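Local coordinates for Alpha/beta hydrolase fold protein (Nakamurella multipartita, PDB 4Y7D) that is probably a hydrolase of the alpha/beta hydrolase superfamily, although its natural substrate has not been established, at residues 85-90 and 117-122; 103-108 and 125-130; 112-117 and 233-238; 132-137 and 258-263; 248-253 and 276-281. All coordinates share one frame; numbering follows the deposited sequence.

Contact 1: 85-90 and 117-122; sequences QAELYA and AARHPD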
# COMPACT_ATOMS: atom_id res chain seq x y z
N GLN A 85 2.10 15.27 -0.13
CA GLN A 85 2.44 14.08 -0.90
C GLN A 85 1.56 13.96 -2.14
O GLN A 85 2.09 13.63 -3.21
CB GLN A 85 2.44 12.84 0.00
CG GLN A 85 3.54 12.96 1.04
CD GLN A 85 3.78 11.76 1.92
OE1 GLN A 85 3.17 10.70 1.73
NE2 GLN A 85 4.74 11.90 2.87
N ALA A 86 0.26 14.24 -2.03
CA ALA A 86 -0.61 14.31 -3.21
C ALA A 86 -0.07 15.34 -4.23
O ALA A 86 -0.04 15.07 -5.46
CB ALA A 86 -2.00 14.68 -2.82
N GLU A 87 0.34 16.50 -3.74
CA GLU A 87 0.90 17.55 -4.59
C GLU A 87 2.14 17.06 -5.30
O GLU A 87 2.33 17.35 -6.50
CB GLU A 87 1.19 18.83 -3.82
CG GLU A 87 1.27 20.07 -4.71
CD GLU A 87 -0.06 20.40 -5.41
OE1 GLU A 87 -1.14 20.18 -4.84
OE2 GLU A 87 -0.02 20.96 -6.52
N LEU A 88 2.94 16.27 -4.62
CA LEU A 88 4.13 15.67 -5.22
C LEU A 88 3.77 14.70 -6.29
O LEU A 88 4.39 14.70 -7.33
CB LEU A 88 4.97 14.95 -4.15
CG LEU A 88 6.29 14.32 -4.57
CD1 LEU A 88 7.28 15.32 -5.10
CD2 LEU A 88 6.92 13.54 -3.42
N TYR A 89 2.75 13.88 -6.07
CA TYR A 89 2.36 12.91 -7.09
C TYR A 89 1.89 13.62 -8.37
O TYR A 89 2.19 13.20 -9.50
CB TYR A 89 1.20 11.98 -6.63
CG TYR A 89 1.44 11.25 -5.32
CD1 TYR A 89 2.75 10.93 -4.91
CD2 TYR A 89 0.38 10.85 -4.52
CE1 TYR A 89 2.98 10.25 -3.72
CE2 TYR A 89 0.60 10.20 -3.31
CZ TYR A 89 1.89 9.91 -2.92
OH TYR A 89 2.14 9.32 -1.73
N ALA A 90 1.13 14.68 -8.20
CA ALA A 90 0.64 15.45 -9.39
C ALA A 90 1.84 16.09 -10.09
O ALA A 90 1.89 16.14 -11.32
CB ALA A 90 -0.37 16.52 -8.96
N ALA A 117 -6.88 12.10 -5.20
CA ALA A 117 -8.18 11.95 -5.84
C ALA A 117 -9.16 13.09 -5.50
O ALA A 117 -9.96 13.50 -6.35
CB ALA A 117 -8.81 10.57 -5.53
N ALA A 118 -9.10 13.59 -4.27
CA ALA A 118 -9.98 14.66 -3.79
C ALA A 118 -9.66 16.00 -4.39
O ALA A 118 -10.57 16.71 -4.83
CB ALA A 118 -9.93 14.76 -2.25
N ARG A 119 -8.39 16.38 -4.39
CA ARG A 119 -7.98 17.71 -4.77
C ARG A 119 -7.46 17.83 -6.18
O ARG A 119 -7.48 18.93 -6.74
CB ARG A 119 -6.95 18.22 -3.73
CG ARG A 119 -6.68 19.72 -3.80
CD ARG A 119 -5.95 20.24 -2.56
NE ARG A 119 -4.73 19.47 -2.34
CZ ARG A 119 -3.61 19.61 -3.04
NH1 ARG A 119 -3.54 20.54 -4.01
NH2 ARG A 119 -2.55 18.82 -2.78
N HIS A 120 -7.06 16.72 -6.80
CA HIS A 120 -6.61 16.66 -8.18
C HIS A 120 -7.44 15.63 -8.96
O HIS A 120 -6.89 14.71 -9.59
CB HIS A 120 -5.14 16.26 -8.22
CG HIS A 120 -4.20 17.26 -7.62
ND1 HIS A 120 -3.57 18.22 -8.38
CD2 HIS A 120 -3.74 17.42 -6.36
CE1 HIS A 120 -2.79 18.95 -7.60
NE2 HIS A 120 -2.87 18.47 -6.38
N PRO A 121 -8.77 15.75 -8.95
CA PRO A 121 -9.60 14.73 -9.61
C PRO A 121 -9.33 14.53 -11.11
O PRO A 121 -9.46 13.43 -11.62
CB PRO A 121 -11.04 15.26 -9.38
CG PRO A 121 -10.84 16.75 -9.28
CD PRO A 121 -9.60 16.86 -8.42
N ASP A 122 -8.91 15.58 -11.79
CA ASP A 122 -8.59 15.45 -13.22
C ASP A 122 -7.37 14.54 -13.49
O ASP A 122 -7.15 14.18 -14.64
CB ASP A 122 -8.28 16.84 -13.82
CG ASP A 122 -9.52 17.75 -13.89
OD1 ASP A 122 -10.65 17.29 -13.65
OD2 ASP A 122 -9.34 18.95 -14.20
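A salt bridge joins two adjacent helices of the alpha/beta hydrolase fold where Glu87 of helix 82-95 meets Arg119 and His120 at the C-terminal end of helix 110-119. A single carboxylate oxygen takes all three bonds. Arg119 grips it end-on with both terminal nitrogens, NH1 lying 2.6 Å and NH2 2.8 Å from Glu87 OE1. The oxygen sits in the guanidinium plane, and carboxylate and guanidinium are only 27° apart, so this pair is nearly flat. NH2 uses the anti lone pair of OE1, while NH1 comes in almost in line with the C-O bond. The third donor arrives differently: His120 NE2, 2.9 Å from Glu87 OE1, stands above the carboxylate plane, although the oxygen itself lies in the plane of the imidazole. Glu87 CG is anti to the backbone N (chi1 -158°), and the turn at chi2 that sets CD helps bring OE1 across to both partners.

One face of the same imidazole rests on Ala90, whose CB is 3.8 Å from the His120 ring centroid in a CH-pi contact. The rotation of the ring is thus fixed by a bond at its edge and a methyl group on its face. Arg119 NE has a second acidic partner in Asp83, so two carboxylates of helix 82-95 hold the guanidinium. The result is a partly buried polar link between consecutive helices packed against the sheet, made just where the chain leaves helix 110-119 at His120.

Contact 2: 103-108 and 125-130; sequences VLCWSG and RALVSV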
# COMPACT_ATOMS: atom_id res chain seq x y z
N VAL A 103 -4.78 4.89 -9.75
CA VAL A 103 -4.09 4.90 -8.49
C VAL A 103 -4.44 3.62 -7.70
O VAL A 103 -5.61 3.29 -7.53
CB VAL A 103 -4.46 6.13 -7.64
CG1 VAL A 103 -3.74 6.05 -6.31
CG2 VAL A 103 -4.11 7.40 -8.39
N LEU A 104 -3.42 2.92 -7.25
CA LEU A 104 -3.53 1.76 -6.35
C LEU A 104 -2.81 2.13 -5.06
O LEU A 104 -1.59 2.36 -5.07
CB LEU A 104 -2.89 0.53 -6.92
CG LEU A 104 -2.78 -0.70 -6.02
CD1 LEU A 104 -4.18 -1.24 -5.77
CD2 LEU A 104 -1.90 -1.77 -6.58
N CYS A 105 -3.55 2.09 -3.96
CA CYS A 105 -2.96 2.33 -2.65
C CYS A 105 -3.33 1.24 -1.66
O CYS A 105 -4.34 0.56 -1.80
CB CYS A 105 -3.35 3.68 -2.11
SG CYS A 105 -5.09 3.96 -1.70
N TRP A 106 -2.49 1.11 -0.63
CA TRP A 106 -2.77 0.16 0.45
C TRP A 106 -2.34 0.79 1.73
O TRP A 106 -1.35 1.49 1.74
CB TRP A 106 -1.98 -1.11 0.19
CG TRP A 106 -2.05 -2.23 1.19
CD1 TRP A 106 -3.09 -2.58 2.01
CD2 TRP A 106 -1.07 -3.23 1.37
NE1 TRP A 106 -2.80 -3.73 2.70
CE2 TRP A 106 -1.56 -4.15 2.33
CE3 TRP A 106 0.19 -3.46 0.79
CZ2 TRP A 106 -0.83 -5.26 2.74
CZ3 TRP A 106 0.91 -4.58 1.17
CH2 TRP A 106 0.41 -5.46 2.15
N SER A 107 -3.14 0.60 2.80
CA SER A 107 -2.72 0.89 4.18
C SER A 107 -2.33 2.37 4.37
O SER A 107 -3.13 3.29 4.05
CB SER A 107 -1.56 -0.09 4.51
OG SER A 107 -1.42 -0.28 5.91
N GLY A 108 -1.11 2.65 4.86
CA GLY A 108 -0.65 4.02 4.99
C GLY A 108 -0.45 4.79 3.68
O GLY A 108 -0.26 5.98 3.72
N ARG A 125 -7.70 8.64 -12.93
CA ARG A 125 -8.64 7.91 -13.78
C ARG A 125 -9.57 6.97 -13.02
O ARG A 125 -10.75 6.76 -13.40
CB ARG A 125 -7.86 7.09 -14.82
CG ARG A 125 -7.05 7.89 -15.82
CD ARG A 125 -7.22 7.40 -17.27
NE ARG A 125 -6.49 8.23 -18.23
CZ ARG A 125 -6.85 9.46 -18.64
NH1 ARG A 125 -6.09 10.13 -19.52
NH2 ARG A 125 -7.94 10.06 -18.16
N ALA A 126 -9.03 6.36 -11.97
CA ALA A 126 -9.70 5.34 -11.16
C ALA A 126 -8.86 5.12 -9.91
O ALA A 126 -7.64 5.35 -9.90
CB ALA A 126 -9.83 4.06 -11.94
N LEU A 127 -9.50 4.67 -8.84
CA LEU A 127 -8.86 4.46 -7.56
C LEU A 127 -9.18 3.06 -7.04
O LEU A 127 -10.33 2.71 -6.90
CB LEU A 127 -9.35 5.54 -6.56
CG LEU A 127 -8.82 5.47 -5.11
CD1 LEU A 127 -7.29 5.53 -5.05
CD2 LEU A 127 -9.49 6.62 -4.39
N VAL A 128 -8.15 2.30 -6.71
CA VAL A 128 -8.28 1.06 -5.96
C VAL A 128 -7.60 1.25 -4.62
O VAL A 128 -6.37 1.49 -4.56
CB VAL A 128 -7.69 -0.12 -6.70
CG1 VAL A 128 -7.78 -1.40 -5.89
CG2 VAL A 128 -8.42 -0.28 -8.04
N SER A 129 -8.40 1.16 -3.57
CA SER A 129 -7.95 1.49 -2.22
C SER A 129 -8.10 0.27 -1.33
O SER A 129 -9.21 -0.12 -0.93
CB SER A 129 -8.71 2.66 -1.72
OG SER A 129 -8.29 2.99 -0.44
N VAL A 130 -6.96 -0.31 -0.97
CA VAL A 130 -6.93 -1.60 -0.25
C VAL A 130 -6.63 -1.30 1.21
O VAL A 130 -5.58 -0.73 1.52
CB VAL A 130 -5.84 -2.49 -0.84
CG1 VAL A 130 -5.83 -3.88 -0.20
CG2 VAL A 130 -6.08 -2.62 -2.36
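Trp106 and Val130 close the C-terminal end of a parallel strand pair, and the tryptophan is worth following outward. Trp106 CB lies 3.9 Å from Val130 O; CG, anti to the backbone N (chi1 178°), stays beside that oxygen. CD1 comes nearest, 3.1 Å from Val130 O, which lies at the ring edge, and also touches the methyl Val130 CG1 at 3.8 Å. NE1 passes the same methyl and probably donates to His278 O, while the indole as a whole meets Met52, Leu279 and the rings of His278 and Trp282.

Behind it the strands run 9° apart, with amides and carbonyls alternating: Val103 N to Ala126 O, Val128 N to Val103 O, Cys105 N to Val128 O, Val130 N to Cys105 O. Ser107 N adds a last bond of 3.1 Å to Val130 O. Ser107 has positive phi (60°), as at the nucleophile elbow of alpha/beta hydrolases, which this turn probably is.

Leu104 shares the indole's face of the sheet, its CD1 3.6 Å from Val128 CG1. On the other face Val103 CG1 packs on Leu127 CD1, and Cys105 SG lies 3.6 Å from Ser129 OG, whose hydrogen bond goes to Tyr114.

The unit is a beta-alpha-beta crossover: helix 110-119 lies against the Val103, Cys105 and Leu127 face, helices 46-58 and 288-299 pack on the Leu104 and Val128 face, and strands 35-39 and 242-247 flank the pair.

Contact 3: 112-117 and 233-238; sequences SSYRLA and LELDRI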
# COMPACT_ATOMS: atom_id res chain seq x y z
N SER A 112 -2.47 10.07 1.32
CA SER A 112 -1.94 10.86 0.22
C SER A 112 -2.69 10.51 -1.09
O SER A 112 -2.90 11.38 -1.93
CB SER A 112 -0.45 10.62 0.07
OG SER A 112 -0.09 9.26 -0.19
N SER A 113 -3.10 9.27 -1.22
CA SER A 113 -3.83 8.85 -2.46
C SER A 113 -5.24 9.46 -2.45
O SER A 113 -5.72 9.97 -3.51
CB SER A 113 -3.89 7.35 -2.54
OG SER A 113 -2.59 6.76 -2.60
N TYR A 114 -5.94 9.37 -1.31
CA TYR A 114 -7.22 10.02 -1.18
C TYR A 114 -7.11 11.53 -1.43
O TYR A 114 -7.97 12.10 -2.14
CB TYR A 114 -7.88 9.77 0.15
CG TYR A 114 -8.41 8.37 0.35
CD1 TYR A 114 -9.27 7.77 -0.60
CD2 TYR A 114 -8.04 7.63 1.45
CE1 TYR A 114 -9.79 6.52 -0.39
CE2 TYR A 114 -8.57 6.36 1.68
CZ TYR A 114 -9.42 5.79 0.75
OH TYR A 114 -9.95 4.55 0.96
N ARG A 115 -6.08 12.18 -0.90
CA ARG A 115 -5.92 13.61 -1.19
C ARG A 115 -5.71 13.93 -2.69
O ARG A 115 -6.17 14.97 -3.20
CB ARG A 115 -4.80 14.24 -0.36
CG ARG A 115 -5.09 14.38 1.14
CD ARG A 115 -6.42 15.08 1.44
NE ARG A 115 -6.35 16.47 1.02
CZ ARG A 115 -7.39 17.25 0.80
NH1 ARG A 115 -8.64 16.77 0.82
NH2 ARG A 115 -7.16 18.52 0.48
N LEU A 116 -4.97 13.07 -3.37
CA LEU A 116 -4.75 13.24 -4.80
C LEU A 116 -6.10 13.14 -5.53
O LEU A 116 -6.46 13.99 -6.35
CB LEU A 116 -3.79 12.17 -5.32
CG LEU A 116 -3.44 12.28 -6.81
CD1 LEU A 116 -2.68 13.58 -7.12
CD2 LEU A 116 -2.65 11.10 -7.28
N ALA A 117 -6.88 12.10 -5.20
CA ALA A 117 -8.18 11.95 -5.84
C ALA A 117 -9.16 13.09 -5.50
O ALA A 117 -9.96 13.50 -6.35
CB ALA A 117 -8.81 10.57 -5.53
N LEU A 233 -9.82 14.04 5.32
CA LEU A 233 -9.24 13.89 3.98
C LEU A 233 -10.22 14.27 2.84
O LEU A 233 -9.83 14.31 1.67
CB LEU A 233 -8.75 12.46 3.78
CG LEU A 233 -7.70 11.96 4.77
CD1 LEU A 233 -7.47 10.45 4.53
CD2 LEU A 233 -6.44 12.74 4.63
N GLU A 234 -11.48 14.52 3.19
CA GLU A 234 -12.50 14.98 2.24
C GLU A 234 -12.75 13.99 1.12
O GLU A 234 -12.82 14.35 -0.07
CB GLU A 234 -12.11 16.33 1.66
CG GLU A 234 -11.71 17.40 2.69
CD GLU A 234 -11.46 18.74 2.01
OE1 GLU A 234 -10.62 18.86 1.10
OE2 GLU A 234 -12.17 19.68 2.39
N LEU A 235 -12.91 12.72 1.50
CA LEU A 235 -13.19 11.70 0.51
C LEU A 235 -14.48 11.95 -0.25
O LEU A 235 -14.66 11.48 -1.37
CB LEU A 235 -13.24 10.34 1.18
CG LEU A 235 -11.91 9.59 1.30
CD1 LEU A 235 -10.92 10.30 2.17
CD2 LEU A 235 -12.18 8.20 1.86
N ASP A 236 -15.40 12.70 0.31
CA ASP A 236 -16.67 12.97 -0.37
C ASP A 236 -16.49 13.79 -1.64
O ASP A 236 -17.38 13.84 -2.47
CB ASP A 236 -17.64 13.66 0.58
CG ASP A 236 -17.05 14.92 1.20
OD1 ASP A 236 -16.15 14.83 2.05
OD2 ASP A 236 -17.49 16.01 0.81
N ARG A 237 -15.32 14.42 -1.79
CA ARG A 237 -15.00 15.18 -3.01
C ARG A 237 -14.62 14.26 -4.19
O ARG A 237 -14.57 14.71 -5.35
CB ARG A 237 -13.83 16.14 -2.75
CG ARG A 237 -14.14 17.26 -1.76
CD ARG A 237 -12.90 18.07 -1.43
NE ARG A 237 -12.38 18.82 -2.59
CZ ARG A 237 -11.25 19.56 -2.60
NH1 ARG A 237 -10.49 19.69 -1.53
NH2 ARG A 237 -10.89 20.18 -3.71
N ILE A 238 -14.31 13.01 -3.91
CA ILE A 238 -13.78 12.09 -4.93
C ILE A 238 -14.84 11.67 -5.92
O ILE A 238 -15.92 11.21 -5.52
CB ILE A 238 -13.10 10.86 -4.27
CG1 ILE A 238 -11.91 11.32 -3.43
CG2 ILE A 238 -12.71 9.79 -5.28
CD1 ILE A 238 -11.30 10.17 -2.62
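The apolar part of this contact centres on Tyr114, whose ring carries Leu235 on one face. Leu235 CD2 sits over the middle of the ring, 3.7 Å from the Tyr114 centroid and 11° off the normal, a clear CH-pi contact, while Leu235 CD1 lies toward the root of the side chain, 3.7 Å from Tyr114 CG. Ile238 CD1 approaches obliquely, 3.7 Å from Tyr114 CD1, and Ile238 CG1 packs 3.8 Å from Ala117 CB one helical turn on. Leu233 CD1 touches the ring at CD2. Beyond this apolar group the phenol hydroxyl reaches on to Ser129 of strand 124-130.

The polar part is carried by Arg115. Its chain is bent at chi2 and chi3, and its aliphatic portion runs against Leu233, with CD 4.0 Å from Leu233 CD2. Arg115 NH1 then makes a hydrogen bond to Leu233 O and a salt bridge to Glu234 OE1, both 2.9 Å. The carbonyl oxygen lies in the guanidinium plane, yet NH1 stands well above the carbonyl plane. Glu234 OE1 is met on its anti lone pair, and the two charged planes are turned 47° apart. In the modelled conformer, one of two, Arg237 NH1 also reaches Glu234 OE1, so that share of the network is less certain.

Arg115 NH2 has a further salt bridge to Asp83. The chemistry thus divides in two: a buried hydrocarbon seam beside the tyrosine, and a partly exposed charge network in which Glu234 and Asp83 would offset the positive charge of Arg115, while Glu234, bonded to both guanidinium groups, probably eases the proximity of Arg237.

Contact 4: 132-137 and 258-263; sequences AVSHRY and SRFAAA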
# COMPACT_ATOMS: atom_id res chain seq x y z
N ALA A 132 -7.15 0.83 3.46
CA ALA A 132 -6.42 2.09 3.47
C ALA A 132 -6.88 3.00 4.58
O ALA A 132 -8.08 3.15 4.86
CB ALA A 132 -6.55 2.80 2.13
N VAL A 133 -5.91 3.69 5.18
CA VAL A 133 -6.23 4.68 6.16
C VAL A 133 -6.98 5.86 5.52
O VAL A 133 -6.45 6.56 4.67
CB VAL A 133 -4.96 5.17 6.90
CG1 VAL A 133 -5.28 6.31 7.85
CG2 VAL A 133 -4.30 4.03 7.68
N SER A 134 -8.19 6.10 6.01
CA SER A 134 -9.16 7.02 5.38
C SER A 134 -9.58 8.15 6.32
O SER A 134 -10.36 9.05 5.91
CB SER A 134 -10.38 6.24 4.90
OG SER A 134 -11.00 5.57 6.00
N HIS A 135 -9.07 8.12 7.56
CA HIS A 135 -9.34 9.17 8.51
C HIS A 135 -8.30 9.07 9.60
O HIS A 135 -7.36 8.31 9.47
CB HIS A 135 -10.79 9.15 9.05
CG HIS A 135 -11.18 7.91 9.84
ND1 HIS A 135 -10.63 7.60 11.07
CD2 HIS A 135 -12.10 6.95 9.59
CE1 HIS A 135 -11.20 6.49 11.53
NE2 HIS A 135 -12.08 6.07 10.64
N ARG A 136 -8.35 9.95 10.61
CA ARG A 136 -7.36 9.95 11.66
C ARG A 136 -7.10 8.54 12.19
O ARG A 136 -8.04 7.77 12.44
CB ARG A 136 -7.75 10.86 12.81
CG ARG A 136 -6.66 11.03 13.86
CD ARG A 136 -7.03 12.12 14.89
NE ARG A 136 -6.99 13.45 14.28
CZ ARG A 136 -6.96 14.59 15.01
NH1 ARG A 136 -6.99 14.56 16.33
NH2 ARG A 136 -6.89 15.78 14.41
N TYR A 137 -5.83 8.24 12.41
CA TYR A 137 -5.40 6.91 12.83
C TYR A 137 -4.30 7.03 13.84
O TYR A 137 -3.38 7.84 13.66
CB TYR A 137 -4.91 6.08 11.66
CG TYR A 137 -4.04 4.90 12.07
CD1 TYR A 137 -4.59 3.64 12.30
CD2 TYR A 137 -2.66 5.04 12.21
CE1 TYR A 137 -3.80 2.55 12.69
CE2 TYR A 137 -1.86 3.97 12.60
CZ TYR A 137 -2.43 2.72 12.82
OH TYR A 137 -1.61 1.69 13.20
N SER A 258 -12.50 1.17 5.72
CA SER A 258 -13.01 0.93 4.36
C SER A 258 -14.53 1.18 4.19
O SER A 258 -14.97 1.64 3.12
CB SER A 258 -12.67 -0.47 3.93
OG SER A 258 -11.26 -0.68 3.75
N ARG A 259 -15.33 0.83 5.19
CA ARG A 259 -16.77 1.11 5.15
C ARG A 259 -16.99 2.61 5.13
O ARG A 259 -17.83 3.08 4.40
CB ARG A 259 -17.52 0.48 6.35
CG ARG A 259 -17.89 -0.96 6.13
CD ARG A 259 -18.92 -1.48 7.16
NE ARG A 259 -18.20 -1.59 8.44
CZ ARG A 259 -17.41 -2.62 8.81
NH1 ARG A 259 -17.28 -3.72 8.05
NH2 ARG A 259 -16.76 -2.54 9.98
N PHE A 260 -16.22 3.36 5.93
CA PHE A 260 -16.28 4.79 5.92
C PHE A 260 -15.95 5.33 4.54
O PHE A 260 -16.64 6.21 4.05
CB PHE A 260 -15.30 5.40 6.96
CG PHE A 260 -15.18 6.89 6.90
CD1 PHE A 260 -16.17 7.69 7.40
CD2 PHE A 260 -14.04 7.50 6.42
CE1 PHE A 260 -16.05 9.05 7.36
CE2 PHE A 260 -13.91 8.87 6.38
CZ PHE A 260 -14.93 9.64 6.88
N ALA A 261 -14.85 4.87 3.96
CA ALA A 261 -14.38 5.36 2.67
C ALA A 261 -15.44 5.11 1.60
O ALA A 261 -15.76 6.04 0.86
CB ALA A 261 -13.05 4.73 2.31
N ALA A 262 -16.02 3.90 1.57
CA ALA A 262 -17.03 3.59 0.59
C ALA A 262 -18.28 4.46 0.76
O ALA A 262 -18.90 4.87 -0.23
CB ALA A 262 -17.37 2.12 0.59
N ALA A 263 -18.61 4.81 2.02
CA ALA A 263 -19.77 5.63 2.30
C ALA A 263 -19.55 7.05 1.87
O ALA A 263 -20.51 7.76 1.58
CB ALA A 263 -20.11 5.56 3.79
O HOH W 1 -9.68 0.59 1.94
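Phe260 and Ser134 give up the most surface here, with His135 next. The phenyl ring of Phe260, on helix 255-264, is met on two sides by the loop that follows strand 124-130. His135 points its edge at one face: His135 CD2 is 3.8 Å from Phe260 CD2, the centroids are 5.3 Å apart and the planes stand at 84°, a T-shaped pair. Ser134 O lies at the phenyl edge, 3.6 Å from Phe260 CE2. Ser134 OG takes the crowded position between backbone N and carbonyl carbon (chi1 59°), where it touches Phe260 CD2 and bonds to Phe257 O. Ser134 CB packs 4.0 Å from Ala261 CB. Further back a water bridges Ala132 N, 3.0 Å away, and Ser258 OG.

His135 is held at both nitrogens, ND1 giving a 2.9 Å bond to Arg136 O and NE2 bonding to Glu256, while its ring stacks with Phe257. An alanine at His135 would probably leave Glu256 without this mate and open a gap against the Phe260 face.

With a carbonyl at one nitrogen and a carboxylate at the other, the imidazole may well carry a proton on each, a positive charge that the nearby carboxylate of Glu256 would probably favour.

Contact 5: 248-253 and 276-281; sequences TADSDV and GTHLAF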
# COMPACT_ATOMS: atom_id res chain seq x y z
N THR A 248 -12.05 -9.04 6.27
CA THR A 248 -12.87 -8.86 7.47
C THR A 248 -12.12 -9.11 8.78
O THR A 248 -12.59 -8.68 9.84
CB THR A 248 -14.13 -9.75 7.46
OG1 THR A 248 -13.79 -11.14 7.65
CG2 THR A 248 -14.93 -9.50 6.22
N ALA A 249 -10.99 -9.80 8.70
CA ALA A 249 -10.18 -10.11 9.88
C ALA A 249 -8.94 -9.21 10.00
O ALA A 249 -8.08 -9.51 10.80
CB ALA A 249 -9.76 -11.54 9.83
N ASP A 250 -8.92 -8.09 9.30
CA ASP A 250 -7.75 -7.21 9.27
C ASP A 250 -7.57 -6.62 10.67
O ASP A 250 -8.49 -5.97 11.18
CB ASP A 250 -8.00 -6.08 8.27
CG ASP A 250 -6.77 -5.32 7.89
OD1 ASP A 250 -5.83 -5.14 8.70
OD2 ASP A 250 -6.76 -4.88 6.72
N SER A 251 -6.38 -6.83 11.25
CA SER A 251 -6.09 -6.28 12.57
C SER A 251 -5.16 -5.07 12.49
O SER A 251 -4.75 -4.54 13.52
CB SER A 251 -5.41 -7.36 13.41
OG SER A 251 -4.16 -7.72 12.82
N ASP A 252 -4.81 -4.66 11.29
CA ASP A 252 -3.84 -3.59 11.08
C ASP A 252 -4.60 -2.28 10.75
O ASP A 252 -4.50 -1.28 11.48
CB ASP A 252 -2.93 -4.02 9.92
CG ASP A 252 -1.66 -3.18 9.82
OD1 ASP A 252 -1.76 -1.98 10.08
OD2 ASP A 252 -0.58 -3.74 9.44
N VAL A 253 -5.40 -2.31 9.68
CA VAL A 253 -6.30 -1.19 9.37
C VAL A 253 -7.72 -1.72 9.50
O VAL A 253 -8.16 -2.59 8.70
CB VAL A 253 -6.03 -0.63 7.96
CG1 VAL A 253 -7.08 0.42 7.56
CG2 VAL A 253 -4.64 -0.03 7.93
N GLY A 276 -10.23 -12.36 5.78
CA GLY A 276 -9.03 -11.78 5.18
C GLY A 276 -8.22 -10.98 6.18
O GLY A 276 -8.77 -10.21 6.96
N THR A 277 -6.91 -11.14 6.13
CA THR A 277 -5.95 -10.33 6.90
C THR A 277 -5.67 -9.01 6.16
O THR A 277 -6.27 -8.72 5.14
CB THR A 277 -4.60 -11.09 7.03
OG1 THR A 277 -3.97 -11.20 5.74
CG2 THR A 277 -4.78 -12.41 7.62
N HIS A 278 -4.75 -8.22 6.68
CA HIS A 278 -4.32 -7.01 5.99
C HIS A 278 -3.77 -7.26 4.57
O HIS A 278 -3.82 -6.37 3.72
CB HIS A 278 -3.28 -6.27 6.85
CG HIS A 278 -3.09 -4.84 6.47
ND1 HIS A 278 -4.16 -3.96 6.27
CD2 HIS A 278 -1.97 -4.10 6.35
CE1 HIS A 278 -3.68 -2.76 6.04
NE2 HIS A 278 -2.36 -2.82 6.08
N LEU A 279 -3.28 -8.47 4.29
CA LEU A 279 -2.72 -8.83 2.99
C LEU A 279 -3.74 -9.50 2.06
O LEU A 279 -3.41 -9.95 0.95
CB LEU A 279 -1.55 -9.83 3.16
CG LEU A 279 -0.21 -9.24 3.66
CD1 LEU A 279 -0.27 -8.74 5.07
CD2 LEU A 279 0.90 -10.29 3.52
N ALA A 280 -4.99 -9.57 2.49
CA ALA A 280 -6.02 -10.31 1.73
C ALA A 280 -6.11 -10.08 0.22
O ALA A 280 -6.33 -11.02 -0.54
CB ALA A 280 -7.38 -10.07 2.36
N PHE A 281 -5.99 -8.84 -0.23
CA PHE A 281 -6.19 -8.53 -1.66
C PHE A 281 -5.18 -9.33 -2.51
O PHE A 281 -5.47 -9.61 -3.65
CB PHE A 281 -6.05 -7.02 -1.85
CG PHE A 281 -6.12 -6.53 -3.27
CD1 PHE A 281 -7.29 -6.53 -3.97
CD2 PHE A 281 -4.99 -5.99 -3.89
CE1 PHE A 281 -7.35 -5.98 -5.24
CE2 PHE A 281 -5.04 -5.49 -5.19
CZ PHE A 281 -6.23 -5.48 -5.85
O HOH W 2 -7.54 -6.27 4.50
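Ala249 and Gly276 bring two loops together side by side, with Ala249 N donating to Gly276 O at 2.9 Å and the Asp250 and Thr277 CA atoms only 4.3 Å apart.

Past this point the carboxylate of Asp250 meets the ring of His278. His278 ND1 lies 2.8 Å from Asp250 OD2 in a nearly straight bond (166°), using the syn lone pair of the oxygen, which lies in the plane of the imidazole; carboxylate and ring are turned 61° apart. The other oxygen is tied to its own loop as an Asx turn: Asp250 OD1 accepts from Asp252 N at 2.8 Å and from Val253 N at 3.0 Å. These amides fix the carboxylate's rotation, a second-shell grip on the bond to the histidine. A water also sits 2.7 Å from Asp250 OD2. Asp252 CB lies over one face of the imidazole, 3.7 Å from the His278 centroid, and Val253 CG2 touches His278 CE1 at 3.5 Å.

An alanine at Asp250 would probably leave His278 ND1 without its acceptor, the ring less firmly set, and the turn through Asp252 and Val253 without the oxygen that holds it.

His278 NE2 bonds to Ser107 OG at the turn after strand 101-106. A serine, a histidine and an aspartate linked in this order, each on a loop at the C-terminal end of the sheet, match the catalytic triad of alpha/beta hydrolases and are probably that of this protein.

From the N terminus, contact 1 closes first, bringing helix 82-95 to the end of helix 110-119. Contact 2 crosses it, pairing strands 101-106 and 124-130 on either side of that helix in the chain. Contact 3 starts on the same helix, shares Ala117 with contact 1, crosses both earlier contacts and closes a long loop, through the helices from 144 to 227, at 233-238. Contact 4, opening just after strand 124-130, crosses contact 3 and ends on helix 255-264. Contact 5 crosses contact 4 but is in series with the first three. Contacts 2 and 5 meet at the probable active site, tying the central sheet to its C-terminal loops.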